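PDB 2RET: pseudopilin EpsI from Vibrio vulnificus, which pairs with the pseudopilin EpsJ and probably serves as a minor pseudopilin of the type II secretion system, which exports proteases and toxins from the periplasm. Local coordinates for residues N39-E42 with Q47-Y50; A21-A26 with E42-Q47. The protein carries 2 engineered substitutions. All coordinates share one frame; numbering follows the deposited sequence. Where two conformers were deposited one is given.

Overall arrangement
The chain is the periplasmic part of EpsI, a pseudopilin fold in which helix 8-30 packs on an antiparallel sheet of strands 38-44, 47-56, 63-71 and 80-87. Contact 1 pairs the two strands of the first hairpin; contact 2 ties the outer strand of that hairpin to the helix. Their centres lie about 7 Å apart, and Glu-42 belongs to both: its backbone bonds to Trp-49 in contact 1, its carboxylate to Asn-23 and Gln-24 in contact 2. The indole N-H of Trp-49 also ties contact 1 to Leu-44 of contact 2, at 3.1 Å between Trp-49 NE1 and Leu-44 O. Contact 2 also borders EpsJ, which binds Asn-23, whereas no other chain of the assembly touches contact 1.

Contact 1. Residues N39-E42 with Q47-Y50; sequences NGEE and QTWY
Glu-42 and Trp-49 form an antiparallel hydrogen-bonded pair of the hairpin, two residues from its turn. Glu-42 N gives its hydrogen to Trp-49 O at 2.9 Å, meeting that oxygen in the carbonyl plane. The return bond, Trp-49 N to Glu-42 O, is shorter at 2.7 Å and straighter, although its donor is tilted 28° from the carbonyl plane. Glu-42 O also lies at the edge of the indole, 3.4 Å from Trp-49 CD1. One pair further from the turn, Glu-41 and Tyr-50 make the adjoining non-hydrogen-bonded pair, where carbonyl oxygens receive CA-H...O contacts: Glu-41 CA reaches Trp-49 O at 3.1 Å, and Tyr-50 CA reaches Gly-40 O at 3.3 Å.

The side chains of this pair share one face of the sheet and run side by side in the same direction. In Glu-41, CG sits beside the backbone N (chi1 -61°) and the chain beyond is extended, which carries the carboxylate along the phenol to put OE2 3.2 Å from Tyr-50 CE1. Carboxylate and ring planes are 78° apart. On the same face the methyl CG2 of Thr-48 packs 3.8 Å from Glu-41 OE1, while its hydroxyl bonds to Glu-43.

Glu-42 and Trp-49 occupy the other face, against helix 8-30: the indole packs on Gln-13, Ala-17 and Val-20, with its NE1 hydrogen-bonded to Leu-44 O. The ladder continues through a backbone bond between Gly-40 and Trp-51, and Tyr-50 bonds through its backbone to Ala-71, joining the hairpin to strand 63-71.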
loop_
_atom_site.group_PDB
_atom_site.type_symbol
_atom_site.label_atom_id
_atom_site.label_comp_id
_atom_site.label_asym_id
_atom_site.label_seq_id
_atom_site.Cartn_x
_atom_site.Cartn_y
_atom_site.Cartn_z
ATOM N N ASN A 39 -20.593 -21.345 17.887
ATOM C CA ASN A 39 -19.862 -22.053 18.929
ATOM C C ASN A 39 -19.493 -23.480 18.546
ATOM O O ASN A 39 -20.108 -24.115 17.668
ATOM C CB ASN A 39 -20.657 -22.073 20.229
ATOM C CG ASN A 39 -21.886 -22.982 20.149
ATOM O OD1 ASN A 39 -21.809 -24.152 20.513
ATOM N ND2 ASN A 39 -23.004 -22.458 19.645
ATOM N N GLY A 40 -18.462 -23.979 19.214
ATOM C CA GLY A 40 -18.065 -25.370 19.057
ATOM C C GLY A 40 -16.955 -25.777 20.019
ATOM O O GLY A 40 -16.694 -25.109 21.032
ATOM N N GLU A 41 -16.283 -26.849 19.620
ATOM C CA GLU A 41 -15.273 -27.540 20.382
ATOM C C GLU A 41 -14.033 -27.767 19.548
ATOM O O GLU A 41 -14.123 -28.063 18.391
ATOM C CB GLU A 41 -15.745 -28.926 20.767
ATOM C CG GLU A 41 -16.939 -28.948 21.599
ATOM C CD GLU A 41 -17.371 -30.348 21.914
ATOM O OE1 GLU A 41 -16.740 -31.311 21.420
ATOM O OE2 GLU A 41 -18.335 -30.479 22.680
ATOM N N GLU A 42 -12.885 -27.682 20.180
ATOM C CA GLU A 42 -11.648 -28.031 19.584
ATOM C C GLU A 42 -10.857 -28.844 20.606
ATOM O O GLU A 42 -10.704 -28.438 21.762
ATOM C CB GLU A 42 -10.890 -26.754 19.183
ATOM C CG GLU A 42 -9.521 -27.014 18.556
ATOM C CD GLU A 42 -8.930 -25.773 17.848
ATOM O OE1 GLU A 42 -9.679 -24.800 17.618
ATOM O OE2 GLU A 42 -7.720 -25.781 17.515
ATOM N N GLN A 47 -7.052 -31.928 25.482
ATOM C CA GLN A 47 -8.160 -31.327 26.171
ATOM C C GLN A 47 -9.199 -30.790 25.166
ATOM O O GLN A 47 -8.845 -30.174 24.139
ATOM C CB GLN A 47 -7.588 -30.176 27.017
ATOM C CG GLN A 47 -8.586 -29.604 27.964
ATOM C CD GLN A 47 -8.011 -28.642 28.926
ATOM O OE1 GLN A 47 -6.786 -28.582 29.111
ATOM N NE2 GLN A 47 -8.897 -27.886 29.598
ATOM N N THR A 48 -10.476 -30.977 25.488
ATOM C CA THR A 48 -11.557 -30.347 24.734
ATOM C C THR A 48 -11.766 -28.929 25.201
ATOM O O THR A 48 -12.028 -28.702 26.379
ATOM C CB THR A 48 -12.906 -31.089 24.886
ATOM O OG1 THR A 48 -12.676 -32.454 24.635
ATOM C CG2 THR A 48 -13.921 -30.592 23.869
ATOM N N TRP A 49 -11.669 -27.987 24.264
ATOM C CA TRP A 49 -11.941 -26.588 24.512
ATOM C C TRP A 49 -13.228 -26.101 23.839
ATOM O O TRP A 49 -13.519 -26.463 22.721
ATOM C CB TRP A 49 -10.779 -25.753 24.004
ATOM C CG TRP A 49 -9.476 -26.126 24.571
ATOM C CD1 TRP A 49 -8.584 -26.992 24.040
ATOM C CD2 TRP A 49 -8.886 -25.628 25.770
ATOM N NE1 TRP A 49 -7.484 -27.081 24.834
ATOM C CE2 TRP A 49 -7.645 -26.268 25.915
ATOM C CE3 TRP A 49 -9.319 -24.767 26.766
ATOM C CZ2 TRP A 49 -6.799 -26.029 26.972
ATOM C CZ3 TRP A 49 -8.474 -24.542 27.847
ATOM C CH2 TRP A 49 -7.220 -25.152 27.922
ATOM N N TYR A 50 -13.966 -25.235 24.517
ATOM C CA TYR A 50 -15.257 -24.766 24.035
ATOM C C TYR A 50 -15.162 -23.297 23.616
ATOM O O TYR A 50 -15.023 -22.411 24.454
ATOM C CB TYR A 50 -16.327 -24.962 25.095
ATOM C CG TYR A 50 -16.518 -26.415 25.446
ATOM C CD1 TYR A 50 -17.531 -27.166 24.868
ATOM C CD2 TYR A 50 -15.661 -27.045 26.342
ATOM C CE1 TYR A 50 -17.678 -28.520 25.182
ATOM C CE2 TYR A 50 -15.803 -28.383 26.661
ATOM C CZ TYR A 50 -16.804 -29.108 26.089
ATOM O OH TYR A 50 -16.923 -30.426 26.427
#

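Contact 2. Residues A21-A26 with E42-Q47; sequences ADNQMA and EELAGQ
Glu-42 reaches Asn-23 and Gln-24 with an almost fully extended side chain, its CG opposite the backbone N. Gln-24 instead bends at chi2 (-56°), turning its amide back to the same carboxylate. The result is a polar bridge in the pseudopilin fold between helix 8-30 and strand 38-44, whose segment axes come no closer than 10.8 Å.

The two amides approach differently. Asn-23 crosses the glutamate side chain at about a right angle, yet its amide lies nearly coplanar with the carboxylate, and ND2 meets the syn lone pair of Glu-42 OE2 at 2.8 Å. Gln-24 slides past in the opposite direction with its amide plane 80° from the carboxylate. Each oxygen thus has its own N-H donor, which limits rotation of the group and probably favours its ionised form.

Asn-23 also belongs to the interface with EpsJ: ND2 bonds to Ala-162 O of EpsJ, and OD1 accepts from Arg-163 and Thr-164 of EpsJ. Past Leu-44 the strand reverses in a type I' turn from Leu-44 to Gln-47.

Gln-24 NE2 donates to Glu-42 OE1 at 2.9 Å, on its anti side and 30° out of the carboxylate plane.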
loop_
_atom_site.group_PDB
_atom_site.type_symbol
_atom_site.label_atom_id
_atom_site.label_comp_id
_atom_site.label_asym_id
_atom_site.label_seq_id
_atom_site.Cartn_x
_atom_site.Cartn_y
_atom_site.Cartn_z
ATOM N N ALA A 21 -8.199 -19.904 20.406
ATOM C CA ALA A 21 -8.764 -18.595 20.090
ATOM C C ALA A 21 -8.244 -18.097 18.727
ATOM O O ALA A 21 -9.010 -17.651 17.904
ATOM C CB ALA A 21 -8.454 -17.573 21.207
ATOM N N ASP A 22 -6.939 -18.210 18.520
ATOM C CA ASP A 22 -6.312 -17.882 17.254
ATOM C C ASP A 22 -6.828 -18.718 16.094
ATOM O O ASP A 22 -7.013 -18.193 15.009
ATOM C CB ASP A 22 -4.790 -17.983 17.335
ATOM C CG ASP A 22 -4.141 -16.773 18.018
ATOM O OD1 ASP A 22 -4.825 -15.724 18.213
ATOM O OD2 ASP A 22 -2.937 -16.873 18.391
ATOM N N ASN A 23 -7.020 -20.009 16.313
ATOM C CA ASN A 23 -7.526 -20.905 15.270
ATOM C C ASN A 23 -8.938 -20.538 14.885
ATOM O O ASN A 23 -9.287 -20.564 13.706
ATOM C CB ASN A 23 -7.457 -22.386 15.704
ATOM C CG ASN A 23 -5.997 -22.904 15.849
ATOM O OD1 ASN A 23 -5.059 -22.310 15.317
ATOM N ND2 ASN A 23 -5.823 -24.010 16.563
ATOM N N GLN A 24 -9.755 -20.181 15.865
ATOM C CA GLN A 24 -11.117 -19.788 15.563
ATOM C C GLN A 24 -11.240 -18.361 14.985
ATOM O O GLN A 24 -12.116 -18.158 14.162
ATOM C CB GLN A 24 -12.044 -20.042 16.741
ATOM C CG GLN A 24 -12.065 -21.516 17.172
ATOM C CD GLN A 24 -12.430 -22.453 16.058
ATOM O OE1 GLN A 24 -13.292 -22.147 15.246
ATOM N NE2 GLN A 24 -11.773 -23.612 16.006
HETATM N N MSE A 25 -10.364 -17.411 15.375
HETATM C CA MSE A 25 -10.317 -16.090 14.727
HETATM C C MSE A 25 -10.040 -16.242 13.236
HETATM O O MSE A 25 -10.667 -15.592 12.424
HETATM C CB MSE A 25 -9.238 -15.162 15.329
HETATM C CG MSE A 25 -8.850 -13.980 14.385
HETATM SE SE MSE A 25 -7.534 -12.705 15.069
HETATM C CE MSE A 25 -6.134 -13.969 15.682
ATOM N N ALA A 26 -9.073 -17.101 12.907
ATOM C CA ALA A 26 -8.694 -17.388 11.533
ATOM C C ALA A 26 -9.892 -17.910 10.715
ATOM O O ALA A 26 -10.157 -17.434 9.624
ATOM C CB ALA A 26 -7.526 -18.369 11.510
ATOM N N GLU A 42 -12.885 -27.682 20.180
ATOM C CA GLU A 42 -11.648 -28.031 19.584
ATOM C C GLU A 42 -10.857 -28.844 20.606
ATOM O O GLU A 42 -10.704 -28.438 21.762
ATOM C CB GLU A 42 -10.890 -26.754 19.183
ATOM C CG GLU A 42 -9.521 -27.014 18.556
ATOM C CD GLU A 42 -8.930 -25.773 17.848
ATOM O OE1 GLU A 42 -9.679 -24.800 17.618
ATOM O OE2 GLU A 42 -7.720 -25.781 17.515
ATOM N N GLU A 43 -10.305 -29.950 20.146
ATOM C CA GLU A 43 -9.360 -30.726 20.889
ATOM C C GLU A 43 -7.947 -30.185 20.635
ATOM O O GLU A 43 -7.508 -30.068 19.494
ATOM C CB GLU A 43 -9.466 -32.165 20.406
ATOM C CG GLU A 43 -8.596 -33.120 21.142
ATOM C CD GLU A 43 -9.244 -33.668 22.371
ATOM O OE1 GLU A 43 -10.318 -33.148 22.776
ATOM O OE2 GLU A 43 -8.657 -34.637 22.919
ATOM N N LEU A 44 -7.214 -29.897 21.705
ATOM C CA LEU A 44 -5.862 -29.393 21.610
ATOM C C LEU A 44 -5.155 -29.736 22.894
ATOM O O LEU A 44 -5.701 -29.459 23.968
ATOM C CB LEU A 44 -5.852 -27.871 21.376
ATOM C CG LEU A 44 -4.543 -27.189 20.948
ATOM C CD1 LEU A 44 -4.748 -26.106 19.876
ATOM C CD2 LEU A 44 -3.829 -26.628 22.106
ATOM N N ALA A 45 -3.940 -30.308 22.762
ATOM C CA ALA A 45 -3.145 -30.807 23.870
ATOM C C ALA A 45 -3.914 -31.752 24.769
ATOM O O ALA A 45 -3.751 -31.701 25.960
ATOM C CB ALA A 45 -2.556 -29.660 24.699
ATOM N N GLY A 46 -4.763 -32.607 24.195
ATOM C CA GLY A 46 -5.444 -33.642 24.975
ATOM C C GLY A 46 -6.740 -33.198 25.616
ATOM O O GLY A 46 -7.466 -33.991 26.184
ATOM N N GLN A 47 -7.052 -31.928 25.482
ATOM C CA GLN A 47 -8.160 -31.327 26.171
ATOM C C GLN A 47 -9.199 -30.790 25.166
ATOM O O GLN A 47 -8.845 -30.174 24.139
ATOM C CB GLN A 47 -7.588 -30.176 27.017
ATOM C CG GLN A 47 -8.586 -29.604 27.964
ATOM C CD GLN A 47 -8.011 -28.642 28.926
ATOM O OE1 GLN A 47 -6.786 -28.582 29.111
ATOM N NE2 GLN A 47 -8.897 -27.886 29.598
#